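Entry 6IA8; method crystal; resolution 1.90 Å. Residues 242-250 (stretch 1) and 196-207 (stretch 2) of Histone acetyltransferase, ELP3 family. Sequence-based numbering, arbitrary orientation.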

# COMPACT_ATOMS: atom_id res chain seq x y z
N GLN A 242 9.20 -0.26 12.03
CA GLN A 242 8.86 0.45 13.26
C GLN A 242 8.92 1.96 13.08
O GLN A 242 8.06 2.69 13.58
CB GLN A 242 9.80 0.01 14.38
CG GLN A 242 9.62 0.79 15.68
CD GLN A 242 10.64 1.88 15.88
OE1 GLN A 242 11.83 1.67 15.70
NE2 GLN A 242 10.17 3.06 16.29
N LEU A 243 9.97 2.47 12.43
CA LEU A 243 10.07 3.91 12.25
C LEU A 243 8.93 4.43 11.38
O LEU A 243 8.42 5.52 11.62
CB LEU A 243 11.42 4.26 11.62
CG LEU A 243 12.65 4.02 12.50
CD1 LEU A 243 13.90 4.22 11.66
CD2 LEU A 243 12.64 4.94 13.70
N LEU A 244 8.54 3.66 10.37
CA LEU A 244 7.43 4.05 9.50
C LEU A 244 6.11 4.06 10.28
O LEU A 244 5.35 5.03 10.23
CB LEU A 244 7.35 3.10 8.30
CG LEU A 244 8.45 3.29 7.24
CD1 LEU A 244 8.45 2.08 6.30
CD2 LEU A 244 8.33 4.55 6.51
N LYS A 245 5.84 2.98 11.01
CA LYS A 245 4.61 2.89 11.78
C LYS A 245 4.53 4.00 12.82
O LYS A 245 3.47 4.61 12.99
CB LYS A 245 4.54 1.53 12.48
CG LYS A 245 4.20 0.31 11.59
CD LYS A 245 2.83 0.45 10.92
CE LYS A 245 2.42 -0.88 10.30
NZ LYS A 245 2.01 -1.83 11.37
N ASP A 246 5.64 4.29 13.51
CA ASP A 246 5.65 5.32 14.54
C ASP A 246 5.68 6.71 13.95
O ASP A 246 5.66 7.67 14.72
CB ASP A 246 6.83 5.10 15.50
CG ASP A 246 6.56 3.95 16.47
OD1 ASP A 246 5.34 3.65 16.72
OD2 ASP A 246 7.53 3.39 17.00
N SER A 247 5.76 6.86 12.63
CA SER A 247 5.56 8.13 11.95
C SER A 247 4.21 8.18 11.24
O SER A 247 3.96 9.12 10.49
CB SER A 247 6.71 8.34 10.96
OG SER A 247 7.97 8.28 11.64
N GLY A 248 3.34 7.21 11.48
CA GLY A 248 1.99 7.24 10.93
C GLY A 248 1.85 6.77 9.50
O GLY A 248 0.78 6.94 8.91
N LEU A 249 2.88 6.19 8.92
CA LEU A 249 2.82 5.85 7.51
C LEU A 249 2.27 4.43 7.33
O LEU A 249 2.36 3.58 8.22
CB LEU A 249 4.21 5.96 6.85
CG LEU A 249 4.67 7.40 6.71
CD1 LEU A 249 6.20 7.49 6.48
CD2 LEU A 249 3.98 8.10 5.51
N LYS A 250 1.71 4.18 6.14
CA LYS A 250 1.36 2.83 5.73
C LYS A 250 2.59 2.10 5.24
O LYS A 250 3.45 2.67 4.54
CB LYS A 250 0.31 2.87 4.63
CG LYS A 250 -1.05 3.50 5.17
CD LYS A 250 -2.02 3.88 4.02
CE LYS A 250 -1.82 5.33 3.59
NZ LYS A 250 -1.77 6.30 4.72
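Stretch 2 196-207: YCSEKEINQMLK

Stretch 2 approaches stretch 1 as a helix with a short irregular lead-in. Residues 199-207 are helical, with phi/psi values clustered near -60/-42 and i to i-4 hydrogen bonds such as Leu-206 N to Ile-202 O (2.9 Å), and the helix continues later in the chain. Ser-198 is its N-cap: Glu-201 N donates to Ser-198 OG at 3.1 Å, while Ser-198 N donates to Glu-201 OE2 at 2.9 Å, so each residue binds the backbone of the other. Stretch 1 is the last part of a helix, 242-245, followed by a type I turn from Lys-245 to Gly-248 and the start of an extended segment.

The direction follows from the CA register. Leu-243 lies 7.1 Å from Glu-199 (CA to CA), Leu-244 lies 7.3 Å from Ile-202, and Leu-249 lies 8.7 Å from Leu-206. Both numberings rise together, so the two stretches advance in the same general sense, although the turn in stretch 1 means that the later pairing is no longer helix against helix. Together they bury 394 Å², and no hydrogen bond crosses between them; the association rests on side-chain packing.

Gln-242 does not reach stretch 2. Its NE2 instead donates to Asp-246 OD2 at 2.8 Å, a bond within stretch 1. Leu-243 provides the largest covered area, 70 Å². Its CA-to-CB bond points toward stretch 2, and its CB packs on Ile-202 CD1 at 3.5 Å. Farther along the side chain, in the m,t rotamer, CD1 lies 3.9 Å from Cys-197 O and CD2 lies 4.0 Å from Glu-199 OE2, so this leucine spans the lead-in and the first turn of the helix.

Leu-244 leaves its backbone sideways, but the end of its side chain comes nearer. CD1 meets Cys-197 SG at 4.0 Å; CD2 meets Ile-202 CD1, also at 4.0 Å, and Met-205 CE at 4.4 Å. The isobutyl group thus touches residues from both the lead-in and the helix.

Lys-245 and Asp-246 make no contact with stretch 2. The turn they enter is closed by Gly-248 N to Lys-245 O at 3.0 Å, and Leu-244 O accepts from both Ser-247 N and Leu-249 N, each at 3.0 Å. Ser-247 points toward stretch 2, yet its OG donates to Leu-243 O at 2.8 Å. With its hydrogen spent on the backbone, the hydroxyl can rest against an apolar neighbour, Ile-202 CG2, at 3.8 Å. Gly-248, at phi 83°, adopts a conformation that favours glycine by itself; an ideal CB would find nothing of stretch 2 within 5.5 Å.

Leu-249 returns to the contact. Its CB points toward the helix, CD1 lies 4.0 Å from Ile-202 CG2, and CD2 lies 4.0 Å from Leu-206 CD2. Ile-202 therefore touches Leu-243, Leu-244, Ser-247 and Leu-249, bridging both sides of the turn. Lys-250 is out of reach.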

# COMPACT_ATOMS: atom_id res chain seq x y z
N TYR A 196 17.40 2.10 2.96
CA TYR A 196 17.24 3.51 2.64
C TYR A 196 16.06 4.11 3.40
O TYR A 196 15.31 4.92 2.84
CB TYR A 196 17.01 3.73 1.14
CG TYR A 196 18.11 3.36 0.20
CD1 TYR A 196 19.42 3.24 0.63
CD2 TYR A 196 17.84 3.13 -1.15
CE1 TYR A 196 20.44 2.88 -0.26
CE2 TYR A 196 18.83 2.78 -2.04
CZ TYR A 196 20.13 2.65 -1.60
OH TYR A 196 21.11 2.31 -2.49
N CYS A 197 15.84 3.73 4.65
CA CYS A 197 14.64 4.15 5.37
C CYS A 197 14.99 4.65 6.77
O CYS A 197 14.44 4.18 7.77
CB CYS A 197 13.66 3.00 5.44
SG CYS A 197 12.04 3.55 5.40
N SER A 198 15.91 5.61 6.83
CA SER A 198 16.34 6.23 8.06
C SER A 198 15.33 7.29 8.51
O SER A 198 14.43 7.69 7.75
CB SER A 198 17.69 6.91 7.87
OG SER A 198 17.49 7.94 6.88
N GLU A 199 15.52 7.77 9.75
CA GLU A 199 14.69 8.87 10.22
C GLU A 199 14.79 10.06 9.29
O GLU A 199 13.78 10.69 8.95
CB GLU A 199 15.06 9.29 11.65
CG GLU A 199 14.95 8.19 12.67
CD GLU A 199 15.13 8.70 14.09
OE1 GLU A 199 15.35 9.91 14.29
OE2 GLU A 199 15.05 7.88 15.02
N LYS A 200 16.01 10.37 8.83
CA LYS A 200 16.21 11.51 7.94
C LYS A 200 15.41 11.33 6.66
O LYS A 200 14.74 12.26 6.20
CB LYS A 200 17.69 11.67 7.62
CG LYS A 200 18.00 12.72 6.57
N GLU A 201 15.46 10.13 6.07
CA GLU A 201 14.72 9.86 4.84
C GLU A 201 13.21 9.86 5.09
O GLU A 201 12.43 10.27 4.23
CB GLU A 201 15.19 8.54 4.23
CG GLU A 201 16.46 8.69 3.39
CD GLU A 201 17.40 7.51 3.51
OE1 GLU A 201 18.30 7.39 2.65
OE2 GLU A 201 17.25 6.70 4.45
N ILE A 202 12.77 9.36 6.25
CA ILE A 202 11.34 9.42 6.54
C ILE A 202 10.88 10.87 6.68
O ILE A 202 9.82 11.24 6.18
CB ILE A 202 11.01 8.60 7.80
CG1 ILE A 202 11.28 7.11 7.54
CG2 ILE A 202 9.57 8.83 8.19
CD1 ILE A 202 11.18 6.24 8.74
N ASN A 203 11.68 11.71 7.34
CA ASN A 203 11.36 13.14 7.37
C ASN A 203 11.17 13.69 5.96
O ASN A 203 10.23 14.45 5.69
CB ASN A 203 12.46 13.92 8.10
CG ASN A 203 12.50 13.64 9.58
OD1 ASN A 203 11.50 13.24 10.18
ND2 ASN A 203 13.65 13.86 10.19
N GLN A 204 12.07 13.33 5.04
CA GLN A 204 11.98 13.82 3.66
C GLN A 204 10.72 13.28 2.98
O GLN A 204 10.00 14.01 2.30
CB GLN A 204 13.25 13.44 2.90
CG GLN A 204 13.18 13.56 1.40
CD GLN A 204 13.04 14.98 0.90
OE1 GLN A 204 13.13 15.95 1.65
NE2 GLN A 204 12.79 15.11 -0.39
N MET A 205 10.41 12.00 3.19
CA MET A 205 9.22 11.45 2.56
C MET A 205 7.97 12.13 3.07
O MET A 205 7.06 12.40 2.29
CB MET A 205 9.16 9.94 2.77
CG MET A 205 10.20 9.21 1.92
SD MET A 205 10.18 7.42 2.02
CE MET A 205 10.38 7.22 3.72
N LEU A 206 7.88 12.39 4.37
CA LEU A 206 6.76 13.16 4.90
C LEU A 206 6.70 14.56 4.29
O LEU A 206 5.62 15.07 3.99
CB LEU A 206 6.86 13.25 6.42
CG LEU A 206 6.61 11.94 7.17
CD1 LEU A 206 7.09 12.02 8.61
CD2 LEU A 206 5.13 11.64 7.10
N LYS A 207 7.85 15.21 4.12
CA LYS A 207 7.86 16.53 3.48
C LYS A 207 7.26 16.46 2.08
O LYS A 207 6.56 17.38 1.65
CB LYS A 207 9.29 17.07 3.41
CG LYS A 207 9.38 18.57 3.07
CD LYS A 207 10.84 19.02 2.88
CE LYS A 207 11.34 18.71 1.48
NZ LYS A 207 12.80 18.89 1.33